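Local coordinates for lovastatin nonaketide synthase, polyketide synthase component (Aspergillus terreus, PDB 7CPX), which builds, as a homodimeric megasynthase working with its partner LovC, the dihydromonacolin L precursor of lovastatin from nine malonyl units, with NADPH-dependent reduction and SAM-dependent methylation, at residues S1418-L1429 / N1608-S1616; V1520-E1528 / W1567-E1578. The protein carries 2 engineered substitutions. All blocks are in the same frame, centred on the assembly; numbering follows the deposited sequence.

Contact 1 of 2, residues S1418-L1429 / N1608-S1616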
# COMPACT_ATOMS: atom_id res chain seq x y z
N SER A 1418 -8.74 -22.68 71.18
CA SER A 1418 -7.86 -22.72 72.34
C SER A 1418 -6.44 -22.34 71.97
O SER A 1418 -5.78 -21.59 72.69
CB SER A 1418 -7.89 -24.12 72.97
OG SER A 1418 -7.45 -25.10 72.04
N PHE A 1419 -5.94 -22.86 70.84
CA PHE A 1419 -4.65 -22.44 70.33
C PHE A 1419 -4.74 -21.08 69.65
O PHE A 1419 -3.82 -20.26 69.74
CB PHE A 1419 -4.12 -23.49 69.35
CG PHE A 1419 -2.64 -23.42 69.10
CD1 PHE A 1419 -2.08 -22.33 68.45
CD2 PHE A 1419 -1.81 -24.46 69.50
CE1 PHE A 1419 -0.72 -22.28 68.22
CE2 PHE A 1419 -0.45 -24.41 69.27
CZ PHE A 1419 0.10 -23.31 68.63
N GLY A 1420 -5.85 -20.82 68.96
CA GLY A 1420 -6.00 -19.63 68.15
C GLY A 1420 -5.97 -18.32 68.91
O GLY A 1420 -5.28 -17.38 68.52
N PRO A 1421 -6.72 -18.23 70.01
CA PRO A 1421 -6.74 -16.97 70.77
C PRO A 1421 -5.37 -16.57 71.28
O PRO A 1421 -5.08 -15.37 71.39
CB PRO A 1421 -7.72 -17.25 71.91
CG PRO A 1421 -8.52 -18.42 71.47
CD PRO A 1421 -7.62 -19.24 70.60
N ALA A 1422 -4.52 -17.54 71.61
CA ALA A 1422 -3.15 -17.21 71.99
C ALA A 1422 -2.41 -16.56 70.83
O ALA A 1422 -1.64 -15.62 71.03
CB ALA A 1422 -2.42 -18.47 72.45
N LEU A 1423 -2.65 -17.04 69.61
CA LEU A 1423 -2.02 -16.42 68.45
C LEU A 1423 -2.60 -15.03 68.18
O LEU A 1423 -1.87 -14.13 67.74
CB LEU A 1423 -2.20 -17.32 67.22
CG LEU A 1423 -1.06 -17.31 66.20
CD1 LEU A 1423 0.25 -17.74 66.85
CD2 LEU A 1423 -1.39 -18.23 65.04
N HIS A 1424 -3.89 -14.83 68.44
CA HIS A 1424 -4.46 -13.49 68.35
C HIS A 1424 -3.80 -12.55 69.35
O HIS A 1424 -3.47 -11.40 69.02
CB HIS A 1424 -5.97 -13.54 68.59
CG HIS A 1424 -6.74 -14.22 67.49
ND1 HIS A 1424 -7.00 -13.61 66.29
CD2 HIS A 1424 -7.30 -15.45 67.43
CE1 HIS A 1424 -7.70 -14.44 65.52
NE2 HIS A 1424 -7.89 -15.56 66.19
N TYR A 1425 -3.61 -13.02 70.58
CA TYR A 1425 -2.91 -12.21 71.58
C TYR A 1425 -1.47 -11.95 71.15
O TYR A 1425 -0.93 -10.87 71.43
CB TYR A 1425 -2.93 -12.91 72.94
CG TYR A 1425 -4.28 -12.89 73.63
CD1 TYR A 1425 -5.11 -11.78 73.55
CD2 TYR A 1425 -4.71 -13.97 74.38
CE1 TYR A 1425 -6.33 -11.76 74.18
CE2 TYR A 1425 -5.94 -13.96 75.01
CZ TYR A 1425 -6.74 -12.85 74.91
OH TYR A 1425 -7.96 -12.82 75.54
N ALA A 1426 -0.83 -12.92 70.50
CA ALA A 1426 0.51 -12.70 69.98
C ALA A 1426 0.51 -11.60 68.93
O ALA A 1426 1.41 -10.75 68.92
CB ALA A 1426 1.07 -14.00 69.40
N ARG A 1427 -0.48 -11.60 68.04
CA ARG A 1427 -0.58 -10.52 67.07
C ARG A 1427 -0.77 -9.18 67.76
O ARG A 1427 -0.16 -8.18 67.37
CB ARG A 1427 -1.73 -10.76 66.09
CG ARG A 1427 -1.78 -9.71 64.98
CD ARG A 1427 -3.13 -9.62 64.29
NE ARG A 1427 -3.63 -10.92 63.85
CZ ARG A 1427 -4.61 -11.59 64.44
NH1 ARG A 1427 -5.21 -11.13 65.53
NH2 ARG A 1427 -5.00 -12.76 63.93
N GLU A 1428 -1.63 -9.14 68.78
CA GLU A 1428 -1.85 -7.89 69.50
C GLU A 1428 -0.56 -7.39 70.14
O GLU A 1428 -0.22 -6.20 70.05
CB GLU A 1428 -2.94 -8.08 70.56
CG GLU A 1428 -4.31 -8.39 70.00
CD GLU A 1428 -4.95 -7.21 69.30
OE1 GLU A 1428 -4.32 -6.12 69.29
OE2 GLU A 1428 -6.07 -7.35 68.78
N LEU A 1429 0.17 -8.29 70.79
CA LEU A 1429 1.41 -7.92 71.45
C LEU A 1429 2.45 -7.43 70.45
O LEU A 1429 3.12 -6.42 70.67
CB LEU A 1429 1.95 -9.11 72.24
CG LEU A 1429 3.30 -8.95 72.94
CD1 LEU A 1429 3.22 -7.89 74.02
CD2 LEU A 1429 3.76 -10.28 73.51
N ASN A 1608 -7.53 -23.31 78.43
CA ASN A 1608 -7.47 -23.38 76.97
C ASN A 1608 -6.40 -22.47 76.38
O ASN A 1608 -6.18 -22.51 75.17
CB ASN A 1608 -8.82 -23.03 76.32
CG ASN A 1608 -9.97 -23.80 76.95
OD1 ASN A 1608 -9.82 -24.44 77.98
ND2 ASN A 1608 -11.14 -23.73 76.32
N LEU A 1609 -5.72 -21.66 77.19
CA LEU A 1609 -4.64 -20.81 76.72
C LEU A 1609 -3.31 -21.17 77.38
O LEU A 1609 -2.31 -20.49 77.11
CB LEU A 1609 -4.96 -19.34 76.97
CG LEU A 1609 -6.29 -18.87 76.38
CD1 LEU A 1609 -6.66 -17.48 76.88
CD2 LEU A 1609 -6.24 -18.89 74.86
N PHE A 1610 -3.28 -22.20 78.22
CA PHE A 1610 -2.06 -22.63 78.89
C PHE A 1610 -1.06 -23.25 77.91
O PHE A 1610 0.15 -23.10 78.12
CB PHE A 1610 -2.41 -23.60 80.02
CG PHE A 1610 -2.83 -24.97 79.55
CD1 PHE A 1610 -1.89 -25.95 79.29
CD2 PHE A 1610 -4.17 -25.27 79.39
CE1 PHE A 1610 -2.28 -27.21 78.86
CE2 PHE A 1610 -4.57 -26.52 78.95
CZ PHE A 1610 -3.62 -27.49 78.69
N PRO A 1611 -1.49 -23.94 76.85
CA PRO A 1611 -0.49 -24.51 75.92
C PRO A 1611 0.17 -23.47 75.04
O PRO A 1611 1.19 -23.78 74.41
CB PRO A 1611 -1.31 -25.51 75.08
CG PRO A 1611 -2.69 -25.51 75.66
CD PRO A 1611 -2.85 -24.20 76.36
N THR A 1612 -0.38 -22.26 74.96
CA THR A 1612 0.13 -21.25 74.05
C THR A 1612 0.17 -19.85 74.65
O THR A 1612 0.41 -18.89 73.91
CB THR A 1612 -0.71 -21.22 72.76
OG1 THR A 1612 -2.10 -21.23 73.10
CG2 THR A 1612 -0.39 -22.41 71.89
N SER A 1613 -0.05 -19.70 75.95
CA SER A 1613 -0.05 -18.38 76.57
C SER A 1613 1.21 -17.62 76.21
O SER A 1613 2.32 -18.14 76.35
CB SER A 1613 -0.18 -18.51 78.09
OG SER A 1613 -1.43 -19.07 78.45
N VAL A 1614 1.04 -16.39 75.75
CA VAL A 1614 2.14 -15.61 75.20
C VAL A 1614 2.71 -14.70 76.29
O VAL A 1614 2.00 -14.24 77.19
CB VAL A 1614 1.67 -14.79 73.98
CG1 VAL A 1614 2.87 -14.24 73.23
CG2 VAL A 1614 0.80 -15.63 73.08
N PHE A 1615 4.01 -14.45 76.19
CA PHE A 1615 4.71 -13.60 77.14
C PHE A 1615 5.61 -12.63 76.38
O PHE A 1615 6.14 -12.96 75.31
CB PHE A 1615 5.55 -14.42 78.13
CG PHE A 1615 4.81 -15.58 78.73
CD1 PHE A 1615 3.84 -15.37 79.70
CD2 PHE A 1615 5.09 -16.87 78.34
CE1 PHE A 1615 3.16 -16.44 80.25
CE2 PHE A 1615 4.42 -17.94 78.89
CZ PHE A 1615 3.45 -17.73 79.85
N SER A 1616 5.78 -11.44 76.95
CA SER A 1616 6.65 -10.41 76.38
C SER A 1616 7.69 -10.03 77.42
O SER A 1616 7.38 -9.86 78.60
CB SER A 1616 5.86 -9.17 75.97
OG SER A 1616 5.82 -8.22 77.02
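Ala-1422 and Ala-1426, on one side of helix 1420-1429, lie against Thr-1612 and Val-1614 of the chain entering strand 1614-1616. Helix and strand run almost parallel, 19° apart in direction, and their axes come within 8.8 Å of each other. The backbones part gradually: the CA atoms of Ala-1422 and Thr-1612 are 5.6 Å apart, those of Leu-1429 and Ser-1616 7.6 Å. Residue size follows this spacing, with alanines where the backbones are close and a leucine where they have separated. Next to Gly-1420, Phe-1419 turns its side chain back (chi1 -161°, CG anti to the backbone N) and offers a ring face to Thr-1612. Methyl CG2 of Thr-1612 sits over the centre of that ring in a CH-pi contact, 3.3 Å from the centroid and 12° off the normal. Leu-1609 divides its two methyls: CD2 meets Pro-1421 CB at 3.7 Å, while CD1 reaches the edge of the Tyr-1425 ring near its plane. Farther along, the branched Val-1614 also serves two neighbours. Its CG2 faces Ala-1426 CB at 4.0 Å, and its CG1 touches Leu-1429 CD2 at 4.1 Å. Both methyls of Leu-1429 then straddle Ser-1616 CB, the nearer being CD2 at 3.4 Å. Leu-1547 of strand 1542-1547 continues this apolar layer, touching Ala-1426 and Val-1614. Two polar ends are satisfied outside the contact: the hydroxyl of Tyr-1425 is hydrogen-bonded to the Asn-1289 carbonyl, and Asn-1608 ND2 to Asp-1298. Cohesion between the segments therefore rests largely on buried methyl, methylene and ring surfaces, an apolar interface between the helix leading into the central sheet of the methyltransferase fold and its antiparallel strand.

Contact 2 of 2, residues V1520-E1528 / W1567-E1578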
# COMPACT_ATOMS: atom_id res chain seq x y z
N VAL A 1520 8.23 -23.03 69.89
CA VAL A 1520 9.40 -23.81 69.50
C VAL A 1520 10.41 -23.96 70.62
O VAL A 1520 11.28 -24.85 70.55
CB VAL A 1520 10.07 -23.18 68.26
CG1 VAL A 1520 10.67 -21.83 68.60
CG2 VAL A 1520 11.11 -24.12 67.67
N LEU A 1521 10.36 -23.15 71.67
CA LEU A 1521 11.29 -23.32 72.79
C LEU A 1521 11.08 -24.65 73.51
O LEU A 1521 11.99 -25.12 74.18
CB LEU A 1521 11.13 -22.16 73.78
CG LEU A 1521 11.36 -20.76 73.22
CD1 LEU A 1521 11.27 -19.72 74.32
CD2 LEU A 1521 12.70 -20.67 72.50
N HIS A 1522 9.89 -25.25 73.38
CA HIS A 1522 9.65 -26.57 73.95
C HIS A 1522 10.25 -27.68 73.09
O HIS A 1522 10.30 -28.83 73.56
CB HIS A 1522 8.15 -26.81 74.12
CG HIS A 1522 7.42 -27.02 72.83
ND1 HIS A 1522 6.46 -27.99 72.67
CD2 HIS A 1522 7.51 -26.37 71.64
CE1 HIS A 1522 5.99 -27.94 71.44
NE2 HIS A 1522 6.61 -26.96 70.79
N ALA A 1523 10.68 -27.38 71.87
CA ALA A 1523 11.29 -28.36 70.98
C ALA A 1523 12.80 -28.45 71.17
O ALA A 1523 13.47 -29.12 70.37
CB ALA A 1523 10.96 -28.01 69.53
N THR A 1524 13.35 -27.79 72.19
CA THR A 1524 14.78 -27.79 72.45
C THR A 1524 15.00 -28.11 73.92
O THR A 1524 14.41 -27.45 74.80
CB THR A 1524 15.41 -26.44 72.10
OG1 THR A 1524 16.69 -26.33 72.74
CG2 THR A 1524 14.52 -25.29 72.55
N PRO A 1525 15.84 -29.10 74.25
CA PRO A 1525 16.16 -29.36 75.66
C PRO A 1525 17.13 -28.35 76.25
O PRO A 1525 17.46 -28.46 77.44
CB PRO A 1525 16.78 -30.76 75.62
CG PRO A 1525 17.38 -30.86 74.27
CD PRO A 1525 16.49 -30.07 73.35
N ASP A 1526 17.60 -27.38 75.47
CA ASP A 1526 18.54 -26.36 75.91
C ASP A 1526 17.83 -25.03 76.15
O ASP A 1526 18.34 -23.96 75.81
CB ASP A 1526 19.67 -26.19 74.90
CG ASP A 1526 20.23 -27.52 74.42
OD1 ASP A 1526 19.51 -28.24 73.69
OD2 ASP A 1526 21.38 -27.84 74.78
N LEU A 1527 16.62 -25.10 76.72
CA LEU A 1527 15.77 -23.92 76.89
C LEU A 1527 16.56 -22.71 77.37
O LEU A 1527 16.51 -21.64 76.76
CB LEU A 1527 14.64 -24.25 77.86
CG LEU A 1527 13.68 -23.11 78.20
CD1 LEU A 1527 13.02 -22.57 76.94
CD2 LEU A 1527 12.62 -23.57 79.19
N GLU A 1528 17.29 -22.86 78.48
CA GLU A 1528 18.05 -21.73 79.00
C GLU A 1528 19.09 -21.26 78.00
O GLU A 1528 19.25 -20.05 77.78
CB GLU A 1528 18.71 -22.11 80.33
CG GLU A 1528 17.74 -22.67 81.36
CD GLU A 1528 18.36 -22.80 82.74
OE1 GLU A 1528 19.56 -22.50 82.88
OE2 GLU A 1528 17.64 -23.20 83.68
N TRP A 1567 9.26 -32.74 71.13
CA TRP A 1567 8.60 -32.01 72.21
C TRP A 1567 8.96 -32.60 73.57
O TRP A 1567 9.01 -31.87 74.56
CB TRP A 1567 7.08 -32.02 72.01
CG TRP A 1567 6.35 -32.96 72.92
CD1 TRP A 1567 6.33 -34.32 72.85
CD2 TRP A 1567 5.52 -32.60 74.02
NE1 TRP A 1567 5.54 -34.83 73.86
CE2 TRP A 1567 5.03 -33.79 74.59
CE3 TRP A 1567 5.14 -31.38 74.59
CZ2 TRP A 1567 4.19 -33.80 75.70
CZ3 TRP A 1567 4.30 -31.39 75.69
CH2 TRP A 1567 3.83 -32.60 76.23
N TRP A 1568 9.21 -33.91 73.63
CA TRP A 1568 9.66 -34.52 74.86
C TRP A 1568 11.16 -34.37 75.07
O TRP A 1568 11.66 -34.65 76.16
CB TRP A 1568 9.30 -36.01 74.90
CG TRP A 1568 9.25 -36.55 76.30
CD1 TRP A 1568 10.22 -37.26 76.94
CD2 TRP A 1568 8.17 -36.41 77.23
NE1 TRP A 1568 9.82 -37.57 78.21
CE2 TRP A 1568 8.56 -37.06 78.42
CE3 TRP A 1568 6.92 -35.79 77.18
CZ2 TRP A 1568 7.74 -37.11 79.54
CZ3 TRP A 1568 6.11 -35.85 78.29
CH2 TRP A 1568 6.52 -36.51 79.46
N ALA A 1569 11.89 -33.92 74.04
CA ALA A 1569 13.30 -33.57 74.20
C ALA A 1569 13.36 -32.31 75.06
O ALA A 1569 13.08 -31.21 74.60
CB ALA A 1569 13.96 -33.35 72.85
N GLY A 1570 13.73 -32.49 76.33
CA GLY A 1570 13.62 -31.43 77.30
C GLY A 1570 13.24 -31.96 78.66
O GLY A 1570 13.32 -31.25 79.67
N VAL A 1571 12.83 -33.23 78.71
CA VAL A 1571 12.64 -33.91 79.99
C VAL A 1571 13.92 -33.89 80.80
O VAL A 1571 13.89 -34.03 82.02
CB VAL A 1571 12.15 -35.35 79.76
CG1 VAL A 1571 13.17 -36.15 78.96
CG2 VAL A 1571 11.84 -36.03 81.09
N ASP A 1572 15.07 -33.71 80.13
CA ASP A 1572 16.32 -33.52 80.85
C ASP A 1572 16.25 -32.31 81.77
O ASP A 1572 16.96 -32.25 82.78
CB ASP A 1572 17.47 -33.35 79.86
CG ASP A 1572 17.57 -34.50 78.88
OD1 ASP A 1572 16.68 -34.63 78.02
OD2 ASP A 1572 18.55 -35.28 78.96
N ASP A 1573 15.39 -31.34 81.45
CA ASP A 1573 15.22 -30.18 82.31
C ASP A 1573 14.69 -30.56 83.69
O ASP A 1573 14.89 -29.80 84.64
CB ASP A 1573 14.29 -29.16 81.65
CG ASP A 1573 14.32 -27.81 82.33
OD1 ASP A 1573 15.29 -27.06 82.11
OD2 ASP A 1573 13.38 -27.50 83.09
N GLY A 1574 14.02 -31.70 83.81
CA GLY A 1574 13.58 -32.19 85.10
C GLY A 1574 12.14 -32.66 85.15
O GLY A 1574 11.83 -33.60 85.88
N ARG A 1575 11.26 -32.02 84.39
CA ARG A 1575 9.84 -32.35 84.41
C ARG A 1575 9.45 -33.05 83.11
O ARG A 1575 10.28 -33.33 82.24
CB ARG A 1575 9.00 -31.08 84.61
CG ARG A 1575 9.41 -30.24 85.80
CD ARG A 1575 8.42 -29.11 86.03
NE ARG A 1575 8.85 -28.20 87.08
CZ ARG A 1575 8.17 -27.13 87.48
NH1 ARG A 1575 7.00 -26.82 86.94
NH2 ARG A 1575 8.66 -26.37 88.45
N CYS A 1576 8.16 -33.35 82.99
CA CYS A 1576 7.64 -33.94 81.77
C CYS A 1576 7.92 -33.03 80.58
O CYS A 1576 7.80 -31.81 80.68
CB CYS A 1576 6.13 -34.19 81.91
SG CYS A 1576 5.21 -32.76 82.53
N THR A 1577 8.30 -33.64 79.46
CA THR A 1577 8.67 -32.92 78.24
C THR A 1577 9.60 -31.76 78.55
O THR A 1577 10.11 -31.65 79.66
CB THR A 1577 7.42 -32.43 77.48
OG1 THR A 1577 7.80 -31.90 76.21
CG2 THR A 1577 6.66 -31.36 78.26
N GLU A 1578 9.84 -30.89 77.57
CA GLU A 1578 10.39 -29.59 77.91
C GLU A 1578 9.31 -28.92 78.75
O GLU A 1578 8.26 -28.56 78.21
CB GLU A 1578 10.76 -28.77 76.68
CG GLU A 1578 11.39 -27.43 77.01
CD GLU A 1578 12.61 -27.55 77.91
OE1 GLU A 1578 13.34 -28.55 77.79
OE2 GLU A 1578 12.82 -26.64 78.74
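Gly-1570 packs its backbone against Pro-1525, and its carbonyl O accepts the amide of Asp-1573, with 2.7 Å from Gly-1570 O to Asp-1573 N. This is one of the i to i+3 bonds of the 3-10 turn 1571-1573. Glycine suits the position because, at phi 144°, a CB would run into the preceding carbonyl. Pro-1525 packs against the residues leading into the turn, CB 3.6 Å from Gly-1570 N and CD 4.2 Å from Ala-1569 CB; compact residues on both sides let the chains lie close. Just before the proline, Thr-1524 OG1 accepts from Asp-1526 N at 3.1 Å, an ST turn that shapes the entry to helix 1527-1537. Asp-1526, at the N-cap position, forms a salt bridge with Lys-1529. Glu-1578 reaches well into the contact. Its chain starts extended and bends at chi2 (55°), so that the methylenes lie along the backbone of His-1522, with CG 3.6 Å from His-1522 CA. The bend carries the carboxylate past Thr-1524 to the start of the helix, where OE1 is 3.6 Å from Pro-1525 CA and OE2 lies beside Leu-1527. A carbonyl and an apolar side chain beside the carboxylate would, if anything, probably raise its pKa. At the other end, His-1522 and Trp-1567 meet rim to rim, ND1 of the imidazole 4.1 Å from CE3 of the indole, each near the plane of the other's ring. Phe-1580 stands almost perpendicular to that indole. Segment 1520-1528 links strand 1512-1518, at its C-terminal end in a Rossmann-like sheet, to helix 1527-1537. Ala-1523 lies near, without touching, a probable glycine-rich turn after strand 1440-1445, an arrangement consistent with class I SAM-dependent methyltransferases.

Overall arrangement
From the N terminus, the chain runs through helix 1420-1436, passes strands 1440-1445, 1464-1469 and 1491-1493, and leaves strand 1512-1518 into 1520-1528. Beyond helix 1527-1537, strand 1542-1547 and helix 1554-1561, loop 1567-1578 returns to that segment, and contact 2 closes a loop. Helix 1583-1592 and strand 1600-1602 follow before 1608-1616 comes back to helix 1420-1436, so contact 1 closes a much longer loop with contact 2 nested inside it. Contact 1 joins a flanking helix to the antiparallel strand; contact 2 joins the loop and first residues of helix 1527-1537 to the loop before helix 1583-1592. Their centres are about 20 Å apart, and the contacts do not touch.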